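Local coordinates for protein DNA-3-methyladenine glycosidase (Bacillus halodurans, PDB 2H56) that is a largely helical member of the HhH-GPD superfamily of base excision DNA repair proteins, at residues A[21-24]-A[25-29]; A[46-50]-A[51-55]; A[70-73]-A[74-78]; A[101-105]-A[106-110]. One frame throughout, in Å; residues are numbered along the deposited sequence.

Contact 1 of 4, residues A[21-24]-A[25-29]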
loop_
_atom_site.group_PDB
_atom_site.type_symbol
_atom_site.label_atom_id
_atom_site.label_comp_id
_atom_site.label_asym_id
_atom_site.label_seq_id
_atom_site.Cartn_x
_atom_site.Cartn_y
_atom_site.Cartn_z
ATOM N N PRO A 21 10.888 18.421 -0.567
ATOM C CA PRO A 21 11.107 18.588 0.858
ATOM C C PRO A 21 10.862 17.295 1.655
ATOM O O PRO A 21 11.484 17.066 2.678
ATOM C CB PRO A 21 10.136 19.695 1.250
ATOM C CG PRO A 21 9.234 19.881 0.128
ATOM C CD PRO A 21 9.763 19.223 -1.069
ATOM N N GLU A 22 10.011 16.421 1.166
ATOM C CA GLU A 22 9.841 15.126 1.826
ATOM C C GLU A 22 11.114 14.283 1.691
ATOM O O GLU A 22 11.563 13.656 2.637
ATOM C CB GLU A 22 8.626 14.384 1.262
ATOM C CG GLU A 22 7.308 15.141 1.452
ATOM C CD GLU A 22 6.934 16.103 0.290
ATOM O OE1 GLU A 22 7.806 16.491 -0.497
ATOM O OE2 GLU A 22 5.748 16.472 0.165
ATOM N N VAL A 23 11.705 14.279 0.507
ATOM C CA VAL A 23 12.857 13.446 0.284
ATOM C C VAL A 23 14.008 14.028 1.101
ATOM O O VAL A 23 14.781 13.277 1.705
ATOM C CB VAL A 23 13.180 13.282 -1.220
ATOM C CG1 VAL A 23 14.609 12.797 -1.408
ATOM C CG2 VAL A 23 12.234 12.295 -1.822
ATOM N N LYS A 24 14.085 15.357 1.157
ATOM C CA LYS A 24 15.152 16.016 1.900
ATOM C C LYS A 24 15.043 15.678 3.375
ATOM O O LYS A 24 16.046 15.447 4.035
ATOM C CB LYS A 24 15.146 17.542 1.701
ATOM C CG LYS A 24 15.432 18.007 0.253
ATOM C CD LYS A 24 16.826 18.560 0.011
ATOM C CE LYS A 24 16.850 19.549 -1.204
ATOM N NZ LYS A 24 18.170 20.244 -1.459
ATOM N N THR A 25 13.820 15.591 3.873
ATOM C CA THR A 25 13.597 15.221 5.256
ATOM C C THR A 25 14.025 13.795 5.538
ATOM O O THR A 25 14.763 13.563 6.503
ATOM C CB THR A 25 12.163 15.415 5.649
ATOM O OG1 THR A 25 11.914 16.814 5.702
ATOM C CG2 THR A 25 11.894 14.809 7.012
ATOM N N ILE A 26 13.615 12.856 4.691
ATOM C CA ILE A 26 13.901 11.438 4.954
ATOM C C ILE A 26 15.374 11.114 4.836
ATOM O O ILE A 26 15.840 10.179 5.452
ATOM C CB ILE A 26 13.097 10.471 4.058
ATOM C CG1 ILE A 26 13.459 10.625 2.585
ATOM C CG2 ILE A 26 11.596 10.669 4.254
ATOM C CD1 ILE A 26 13.074 9.394 1.763
ATOM N N VAL A 27 16.123 11.894 4.072
ATOM C CA VAL A 27 17.555 11.632 3.961
ATOM C C VAL A 27 18.378 12.456 4.909
ATOM O O VAL A 27 19.561 12.204 5.021
ATOM C CB VAL A 27 18.111 11.855 2.530
ATOM C CG1 VAL A 27 17.282 11.044 1.533
ATOM C CG2 VAL A 27 18.139 13.336 2.183
ATOM N N ALA A 28 17.785 13.416 5.618
ATOM C CA ALA A 28 18.599 14.307 6.500
ATOM C C ALA A 28 19.548 13.556 7.442
ATOM O O ALA A 28 20.681 13.943 7.634
ATOM C CB ALA A 28 17.712 15.227 7.295
ATOM N N GLN A 29 19.076 12.473 8.020
ATOM C CA GLN A 29 19.843 11.757 9.006
ATOM C C GLN A 29 20.112 10.344 8.545
ATOM O O GLN A 29 20.234 9.452 9.379
ATOM C CB GLN A 29 19.098 11.738 10.334
ATOM C CG GLN A 29 18.512 13.084 10.743
ATOM C CD GLN A 29 17.887 13.004 12.109
ATOM O OE1 GLN A 29 18.410 13.529 13.080
ATOM N NE2 GLN A 29 16.795 12.301 12.201
#
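Thr-25 folds back on Pro-21 one turn into the short helix 21-27, whose i to i+4 bonding joins 21-24 to 25-29. Ile-26 N donates to Glu-22 O at 3.0 Å with an N-H...O angle of 161°, and Val-27 N to Val-23 O at 3.1 Å. The close packing lies on the inward side. There Val-23 and Val-27 stand one turn apart, CG1 to CG1 at 4.3 Å, while Ile-26 turns CG2 to 3.4 Å from Glu-22 O. Ile-37 of helix 31-40 touches all three of these side chains, Val-204 and Tyr-208 of helix 202-219 add to the cover of Val-23, and Trp-198 and Tyr-201 reach Ile-26. It is thus mainly the aliphatic face that is pressed onto the two neighbouring helices. Pro-21, Lys-24 and Ala-28 form the looser side, exposed to solvent; of the Lys-24 side chain, CB is the part near 25-29, and Ala-28 CB comes no nearer than 3.7 Å to Lys-24 O. Thr-25 lies between the two regimes. Its OG1, set beside the backbone N by chi1 of -70°, donates to Pro-21 O at 3.1 Å, and Thr-25 N reaches the same oxygen at 3.0 Å from the other face of the carbonyl plane.

Contact 2 of 4, residues A[46-50]-A[51-55]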
loop_
_atom_site.group_PDB
_atom_site.type_symbol
_atom_site.label_atom_id
_atom_site.label_comp_id
_atom_site.label_asym_id
_atom_site.label_seq_id
_atom_site.Cartn_x
_atom_site.Cartn_y
_atom_site.Cartn_z
ATOM N N PRO A 46 0.782 6.315 -6.630
ATOM C CA PRO A 46 -0.580 6.343 -7.176
ATOM C C PRO A 46 -1.613 6.543 -6.080
ATOM O O PRO A 46 -1.484 5.979 -5.001
ATOM C CB PRO A 46 -0.730 4.979 -7.836
ATOM C CG PRO A 46 0.330 4.118 -7.209
ATOM C CD PRO A 46 1.425 4.997 -6.754
ATOM N N THR A 47 -2.582 7.407 -6.339
ATOM C CA THR A 47 -3.677 7.627 -5.410
ATOM C C THR A 47 -4.986 7.324 -6.093
ATOM O O THR A 47 -5.383 8.016 -7.058
ATOM C CB THR A 47 -3.738 9.070 -4.905
ATOM O OG1 THR A 47 -2.476 9.408 -4.294
ATOM C CG2 THR A 47 -4.945 9.255 -3.900
ATOM N N LYS A 48 -5.656 6.302 -5.574
ATOM C CA LYS A 48 -6.992 5.962 -6.022
ATOM C C LYS A 48 -7.975 7.023 -5.530
ATOM O O LYS A 48 -8.081 7.283 -4.343
ATOM C CB LYS A 48 -7.384 4.584 -5.499
ATOM C CG LYS A 48 -6.490 3.421 -6.016
ATOM C CD LYS A 48 -7.300 2.380 -6.847
ATOM C CE LYS A 48 -6.604 1.008 -6.971
ATOM N NZ LYS A 48 -7.384 0.080 -7.847
ATOM N N PRO A 49 -8.721 7.626 -6.441
ATOM C CA PRO A 49 -9.724 8.592 -5.978
ATOM C C PRO A 49 -10.651 8.050 -4.870
ATOM O O PRO A 49 -10.677 8.607 -3.774
ATOM C CB PRO A 49 -10.551 8.892 -7.243
ATOM C CG PRO A 49 -10.179 7.820 -8.227
ATOM C CD PRO A 49 -8.778 7.418 -7.895
ATOM N N ASN A 50 -11.345 6.946 -5.142
ATOM C CA ASN A 50 -12.457 6.494 -4.315
ATOM C C ASN A 50 -12.141 5.406 -3.243
ATOM O O ASN A 50 -11.997 4.246 -3.546
ATOM C CB ASN A 50 -13.542 5.994 -5.252
ATOM C CG ASN A 50 -14.809 5.728 -4.555
ATOM O OD1 ASN A 50 -14.875 4.950 -3.597
ATOM N ND2 ASN A 50 -15.841 6.370 -5.016
ATOM N N PRO A 51 -12.094 5.788 -1.974
ATOM C CA PRO A 51 -11.712 4.884 -0.900
ATOM C C PRO A 51 -12.512 3.588 -0.824
ATOM O O PRO A 51 -11.941 2.509 -0.685
ATOM C CB PRO A 51 -11.999 5.696 0.353
ATOM C CG PRO A 51 -11.970 7.091 -0.090
ATOM C CD PRO A 51 -12.416 7.138 -1.487
ATOM N N PHE A 52 -13.828 3.680 -0.876
ATOM C CA PHE A 52 -14.616 2.480 -0.789
ATOM C C PHE A 52 -14.285 1.541 -1.937
ATOM O O PHE A 52 -14.144 0.349 -1.744
ATOM C CB PHE A 52 -16.096 2.819 -0.815
ATOM C CG PHE A 52 -16.970 1.655 -1.110
ATOM C CD1 PHE A 52 -17.159 0.676 -0.167
ATOM C CD2 PHE A 52 -17.603 1.536 -2.352
ATOM C CE1 PHE A 52 -17.965 -0.416 -0.455
ATOM C CE2 PHE A 52 -18.421 0.445 -2.641
ATOM C CZ PHE A 52 -18.598 -0.525 -1.693
ATOM N N GLN A 53 -14.170 2.093 -3.136
ATOM C CA GLN A 53 -13.843 1.319 -4.324
ATOM C C GLN A 53 -12.514 0.598 -4.132
ATOM O O GLN A 53 -12.384 -0.575 -4.433
ATOM C CB GLN A 53 -13.801 2.265 -5.521
ATOM C CG GLN A 53 -13.599 1.613 -6.877
ATOM C CD GLN A 53 -12.141 1.279 -7.151
ATOM O OE1 GLN A 53 -11.245 2.108 -6.950
ATOM N NE2 GLN A 53 -11.898 0.056 -7.618
ATOM N N SER A 54 -11.539 1.313 -3.600
ATOM C CA SER A 54 -10.234 0.740 -3.291
ATOM C C SER A 54 -10.269 -0.413 -2.346
ATOM O O SER A 54 -9.535 -1.361 -2.543
ATOM C CB SER A 54 -9.345 1.795 -2.674
ATOM O OG SER A 54 -9.090 2.743 -3.663
ATOM N N LEU A 55 -11.076 -0.330 -1.295
ATOM C CA LEU A 55 -11.118 -1.433 -0.335
ATOM C C LEU A 55 -11.674 -2.688 -1.014
ATOM O O LEU A 55 -11.165 -3.792 -0.829
ATOM C CB LEU A 55 -11.960 -1.074 0.888
ATOM C CG LEU A 55 -11.256 -0.342 2.019
ATOM C CD1 LEU A 55 -12.240 0.104 3.093
ATOM C CD2 LEU A 55 -10.204 -1.290 2.598
#
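With chi1 at -170°, Asn-50 swings its amide away from its own backbone N, and chi2 of -56° turns OD1 over the opening turn of helix 51-61, within 3.0 Å of Gln-53 N. The resulting bond is nearly straight at the hydrogen, 170°, although the donor stands above the plane of the side-chain carbonyl. This is an N-cap, with Pro-51 as the first residue of the helix and the Asn-50 backbone O bonded to Ser-54 N, also at 3.0 Å. Ser-54 OG adds a weak hydrogen bond to the same oxygen at 3.3 Å. Apolar groups close round the cap: Gln-53 CB lies 3.7 Å from Asn-50 CG, Phe-52 CB is 3.7 Å from Asn-50 OD1, and from the preceding loop Lys-48 lays its CB, CG and CD beside Ser-54 OG. The other end of the Asn-50 amide is held too, ND2 donating to Glu-85 O, while Phe-52 reaches on to Val-114 and Val-118 of helix 105-119. One asparagine therefore serves three polar needs, accepting from the first turn through two oxygens and donating to a separate loop, which probably fixes both the start of the helix and the flip of the amide.

Contact 3 of 4, residues A[70-73]-A[74-78]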
loop_
_atom_site.group_PDB
_atom_site.type_symbol
_atom_site.label_atom_id
_atom_site.label_comp_id
_atom_site.label_asym_id
_atom_site.label_seq_id
_atom_site.Cartn_x
_atom_site.Cartn_y
_atom_site.Cartn_z
ATOM N N SER A 70 -8.192 -8.702 -12.170
ATOM C CA SER A 70 -8.738 -7.720 -13.080
ATOM C C SER A 70 -9.925 -8.323 -13.820
ATOM O O SER A 70 -10.932 -7.678 -13.978
ATOM C CB SER A 70 -7.667 -7.212 -14.034
ATOM O OG SER A 70 -8.231 -6.333 -14.997
ATOM N N ALA A 71 -9.836 -9.581 -14.205
ATOM C CA ALA A 71 -10.975 -10.272 -14.821
ATOM C C ALA A 71 -12.204 -10.286 -13.894
ATOM O O ALA A 71 -13.311 -9.971 -14.320
ATOM C CB ALA A 71 -10.576 -11.704 -15.191
ATOM N N ILE A 72 -11.997 -10.639 -12.625
ATOM C CA ILE A 72 -13.108 -10.800 -11.693
ATOM C C ILE A 72 -13.716 -9.457 -11.382
ATOM O O ILE A 72 -14.921 -9.283 -11.387
ATOM C CB ILE A 72 -12.665 -11.428 -10.398
ATOM C CG1 ILE A 72 -12.216 -12.866 -10.654
ATOM C CG2 ILE A 72 -13.789 -11.351 -9.372
ATOM C CD1 ILE A 72 -11.522 -13.489 -9.467
ATOM N N TYR A 73 -12.866 -8.487 -11.133
ATOM C CA TYR A 73 -13.347 -7.151 -10.835
ATOM C C TYR A 73 -14.094 -6.552 -12.032
ATOM O O TYR A 73 -15.105 -5.887 -11.869
ATOM C CB TYR A 73 -12.195 -6.252 -10.423
ATOM C CG TYR A 73 -12.677 -4.922 -9.924
ATOM C CD1 TYR A 73 -12.973 -4.729 -8.582
ATOM C CD2 TYR A 73 -12.866 -3.870 -10.800
ATOM C CE1 TYR A 73 -13.417 -3.528 -8.135
ATOM C CE2 TYR A 73 -13.314 -2.673 -10.360
ATOM C CZ TYR A 73 -13.592 -2.502 -9.036
ATOM O OH TYR A 73 -14.069 -1.307 -8.623
ATOM N N GLY A 74 -13.609 -6.801 -13.238
ATOM C CA GLY A 74 -14.318 -6.336 -14.432
ATOM C C GLY A 74 -15.751 -6.811 -14.449
ATOM O O GLY A 74 -16.655 -6.074 -14.829
ATOM N N ARG A 75 -15.962 -8.048 -14.009
ATOM C CA ARG A 75 -17.285 -8.617 -14.012
ATOM C C ARG A 75 -18.139 -8.070 -12.873
ATOM O O ARG A 75 -19.343 -7.958 -13.032
ATOM C CB ARG A 75 -17.216 -10.137 -13.973
ATOM C CG ARG A 75 -16.760 -10.757 -15.282
ATOM C CD ARG A 75 -16.938 -12.238 -15.240
ATOM N NE ARG A 75 -16.042 -12.933 -14.300
ATOM C CZ ARG A 75 -14.791 -13.288 -14.592
ATOM N NH1 ARG A 75 -14.261 -12.975 -15.770
ATOM N NH2 ARG A 75 -14.053 -13.943 -13.708
ATOM N N VAL A 76 -17.538 -7.708 -11.742
ATOM C CA VAL A 76 -18.302 -7.070 -10.682
ATOM C C VAL A 76 -18.810 -5.719 -11.184
ATOM O O VAL A 76 -19.999 -5.364 -10.985
ATOM C CB VAL A 76 -17.512 -6.884 -9.373
ATOM C CG1 VAL A 76 -18.410 -6.304 -8.346
ATOM C CG2 VAL A 76 -16.925 -8.209 -8.861
ATOM N N GLU A 77 -17.950 -4.985 -11.895
ATOM C CA GLU A 77 -18.376 -3.677 -12.410
ATOM C C GLU A 77 -19.617 -3.836 -13.297
ATOM O O GLU A 77 -20.534 -3.017 -13.214
ATOM C CB GLU A 77 -17.246 -2.914 -13.122
ATOM C CG GLU A 77 -16.087 -2.510 -12.178
ATOM C CD GLU A 77 -15.327 -1.211 -12.571
ATOM O OE1 GLU A 77 -15.018 -1.028 -13.774
ATOM O OE2 GLU A 77 -15.017 -0.390 -11.642
ATOM N N GLN A 78 -19.666 -4.902 -14.107
ATOM C CA GLN A 78 -20.806 -5.124 -14.988
ATOM C C GLN A 78 -22.065 -5.395 -14.183
ATOM O O GLN A 78 -23.102 -4.853 -14.490
ATOM C CB GLN A 78 -20.568 -6.282 -15.932
ATOM C CG GLN A 78 -19.509 -6.068 -16.979
ATOM C CD GLN A 78 -19.175 -7.375 -17.707
ATOM O OE1 GLN A 78 -20.053 -7.971 -18.326
ATOM N NE2 GLN A 78 -17.911 -7.833 -17.617
#
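Tyr-73 and Glu-77 sit one turn apart on helix 66-80, part of the HhH-GPD protein's helical framework, where regular i to i+4 bonds satisfy the backbone. Ser-70 O accepts from Gly-74 N at 2.9 Å and Tyr-73 O from Glu-77 N at 3.0 Å, the latter nearly in line with the carbonyl. Ile-72 O takes two donors: Val-76 N, in its carbonyl plane, and Arg-75 N in a weak bond bent to 124°. Arg-75 N also donates to Ala-71 O at 3.3 Å. Among the side chains, the strongest partner of the Tyr-73 hydroxyl is Gln-53 NE2 on helix 51-61; its own donation to Glu-77 OE2, at 3.3 Å, is weak. The guanidinium of Arg-75 spends NE on the carbonyl of Ala-101, in the loop just after helix 95-100. The Arg-75 side chain, bent at chi3 (-68°), folds back along its own helix and places one face of its guanidinium over Ala-71 O and Ile-72 CA, without bonding to that oxygen through NH1. Ile-72 and Val-76 carry the apolar side, both packing on Val-103, and Ile-72 also meets Val-60 and Leu-64. The phenol and carboxylate planes are inclined by 46°, and Glu-77 OE2 comes to the ring edge near its plane, with Glu-77 CG lying 3.3 Å from Tyr-73 CE2.

Contact 4 of 4, residues A[101-105]-A[106-110]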
loop_
_atom_site.group_PDB
_atom_site.type_symbol
_atom_site.label_atom_id
_atom_site.label_comp_id
_atom_site.label_asym_id
_atom_site.label_seq_id
_atom_site.Cartn_x
_atom_site.Cartn_y
_atom_site.Cartn_z
ATOM N N ALA A 101 -19.612 -14.614 -10.703
ATOM C CA ALA A 101 -18.600 -13.741 -11.279
ATOM C C ALA A 101 -17.182 -14.188 -10.898
ATOM O O ALA A 101 -16.217 -13.692 -11.455
ATOM C CB ALA A 101 -18.842 -12.272 -10.840
ATOM N N GLY A 102 -17.051 -15.097 -9.933
ATOM C CA GLY A 102 -15.743 -15.579 -9.521
ATOM C C GLY A 102 -15.239 -15.019 -8.213
ATOM O O GLY A 102 -14.102 -15.284 -7.831
ATOM N N VAL A 103 -16.053 -14.237 -7.513
ATOM C CA VAL A 103 -15.615 -13.719 -6.214
ATOM C C VAL A 103 -15.787 -14.822 -5.236
ATOM O O VAL A 103 -16.859 -15.400 -5.165
ATOM C CB VAL A 103 -16.437 -12.509 -5.715
ATOM C CG1 VAL A 103 -15.840 -12.011 -4.401
ATOM C CG2 VAL A 103 -16.445 -11.391 -6.756
ATOM N N SER A 104 -14.764 -15.129 -4.456
ATOM C CA SER A 104 -14.864 -16.301 -3.525
ATOM C C SER A 104 -15.863 -16.017 -2.415
ATOM O O SER A 104 -16.235 -14.873 -2.207
ATOM C CB SER A 104 -13.494 -16.692 -2.968
ATOM O OG SER A 104 -13.104 -15.855 -1.891
ATOM N N LYS A 105 -16.342 -17.053 -1.747
ATOM C CA LYS A 105 -17.275 -16.886 -0.611
ATOM C C LYS A 105 -16.659 -16.070 0.568
ATOM O O LYS A 105 -17.325 -15.210 1.166
ATOM C CB LYS A 105 -17.735 -18.242 -0.120
ATOM C CG LYS A 105 -18.785 -18.195 0.944
ATOM C CD LYS A 105 -19.085 -19.583 1.447
ATOM C CE LYS A 105 -20.324 -19.601 2.313
ATOM N NZ LYS A 105 -21.119 -20.847 2.099
ATOM N N ARG A 106 -15.391 -16.299 0.879
ATOM C CA ARG A 106 -14.763 -15.479 1.892
ATOM C C ARG A 106 -14.677 -14.005 1.460
ATOM O O ARG A 106 -14.975 -13.086 2.236
ATOM C CB ARG A 106 -13.379 -16.025 2.267
ATOM C CG ARG A 106 -13.413 -17.187 3.292
ATOM C CD ARG A 106 -12.463 -16.886 4.446
ATOM N NE ARG A 106 -12.188 -18.067 5.247
ATOM C CZ ARG A 106 -11.396 -19.073 4.877
ATOM N NH1 ARG A 106 -10.779 -19.059 3.693
ATOM N NH2 ARG A 106 -11.230 -20.111 5.697
ATOM N N LYS A 107 -14.264 -13.764 0.229
ATOM C CA LYS A 107 -14.158 -12.384 -0.216
ATOM C C LYS A 107 -15.529 -11.666 -0.187
ATOM O O LYS A 107 -15.622 -10.483 0.101
ATOM C CB LYS A 107 -13.522 -12.311 -1.590
ATOM C CG LYS A 107 -12.034 -12.658 -1.604
ATOM C CD LYS A 107 -11.514 -12.772 -3.049
ATOM C CE LYS A 107 -9.994 -12.841 -3.118
ATOM N NZ LYS A 107 -9.539 -13.056 -4.515
ATOM N N ILE A 108 -16.603 -12.397 -0.435
ATOM C CA ILE A 108 -17.932 -11.810 -0.344
ATOM C C ILE A 108 -18.254 -11.358 1.067
ATOM O O ILE A 108 -18.769 -10.259 1.241
ATOM C CB ILE A 108 -19.006 -12.754 -0.863
ATOM C CG1 ILE A 108 -18.858 -12.863 -2.394
ATOM C CG2 ILE A 108 -20.377 -12.221 -0.462
ATOM C CD1 ILE A 108 -19.524 -14.056 -2.986
ATOM N N GLU A 109 -17.929 -12.178 2.067
ATOM C CA GLU A 109 -18.104 -11.777 3.445
ATOM C C GLU A 109 -17.280 -10.499 3.749
ATOM O O GLU A 109 -17.783 -9.563 4.388
ATOM C CB GLU A 109 -17.733 -12.919 4.384
ATOM C CG GLU A 109 -17.759 -12.552 5.903
ATOM C CD GLU A 109 -17.459 -13.743 6.888
ATOM O OE1 GLU A 109 -17.183 -14.880 6.418
ATOM O OE2 GLU A 109 -17.512 -13.521 8.133
ATOM N N TYR A 110 -16.035 -10.429 3.281
ATOM C CA TYR A 110 -15.246 -9.244 3.546
ATOM C C TYR A 110 -15.854 -8.006 2.896
ATOM O O TYR A 110 -15.933 -6.959 3.512
ATOM C CB TYR A 110 -13.793 -9.396 3.076
ATOM C CG TYR A 110 -13.074 -10.636 3.562
ATOM C CD1 TYR A 110 -13.403 -11.249 4.778
ATOM C CD2 TYR A 110 -12.047 -11.197 2.792
ATOM C CE1 TYR A 110 -12.723 -12.389 5.210
ATOM C CE2 TYR A 110 -11.361 -12.339 3.218
ATOM C CZ TYR A 110 -11.704 -12.931 4.409
ATOM O OH TYR A 110 -11.020 -14.055 4.777
#
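Ser-104 still has an extended backbone (psi 161°) where Lys-105 begins helix 105-119, and just upstream Gly-102, with phi of 104°, ends helix 95-100 in a Schellman motif, so that two helices are joined by a very short turn. Ser-104 is the N-cap of the second helix: its OG accepts from Lys-107 N at 3.2 Å with an angle of 166° at the hydrogen. The hydroxyl reaches that N-H because chi1 tucks OG between the backbone N and the carbonyl carbon. Ser-104 O accepts from Ile-108 N at 3.1 Å, and Lys-105 O from Glu-109 N at 3.2 Å; these two bonds open the i to i+4 series of the helix.

Val-103 provides the apolar partner of this polar cap. Its CG1 branch meets Ile-108 CG1 at 3.7 Å and Lys-107 CB at the same distance, the side chains crossing at a slant. The first methylenes of Lys-107 pass alongside the serine, CG 3.4 Å from Ser-104 OG, before the extended chain leads away to where NZ donates hydrogen bonds to the backbone oxygens of Val-60 and Gln-62. Glu-109, on the exposed side, instead sends OE2 to a salt bridge with Lys-144.

The connecting turn and the first turn of helix 105-119 lie between helices: Ala-101 touches Leu-79 of helix 66-80, Ile-108 leans back on Asp-95, Leu-98 and Arg-99 of helix 95-100, and Lys-107 touches Ile-59 of helix 51-61.

Overall arrangement
Contacts 2, 3 and 4 belong to one helical group, whereas contact 1 stands apart, its centre about 40 Å from that of contact 3 on the opposite side of the chain's centre. Contact 2 is the most central, about 11 Å from the middle of the chain; the other three lie about 21 Å out, and contact 3 is the most surface-like. A glutamine-tyrosine hydrogen bond joins contacts 2 and 3, and an arginine-to-carbonyl bond, beside apolar packing, joins 3 and 4. Chemistry follows position along the helices: 46-50/51-55 and 101-105/106-110 are helix starts capped by an asparagine and a serine, while 21-24/25-29 and 70-73/74-78 are formed mostly along a helix, where backbone bonds are joined by side chains one turn apart.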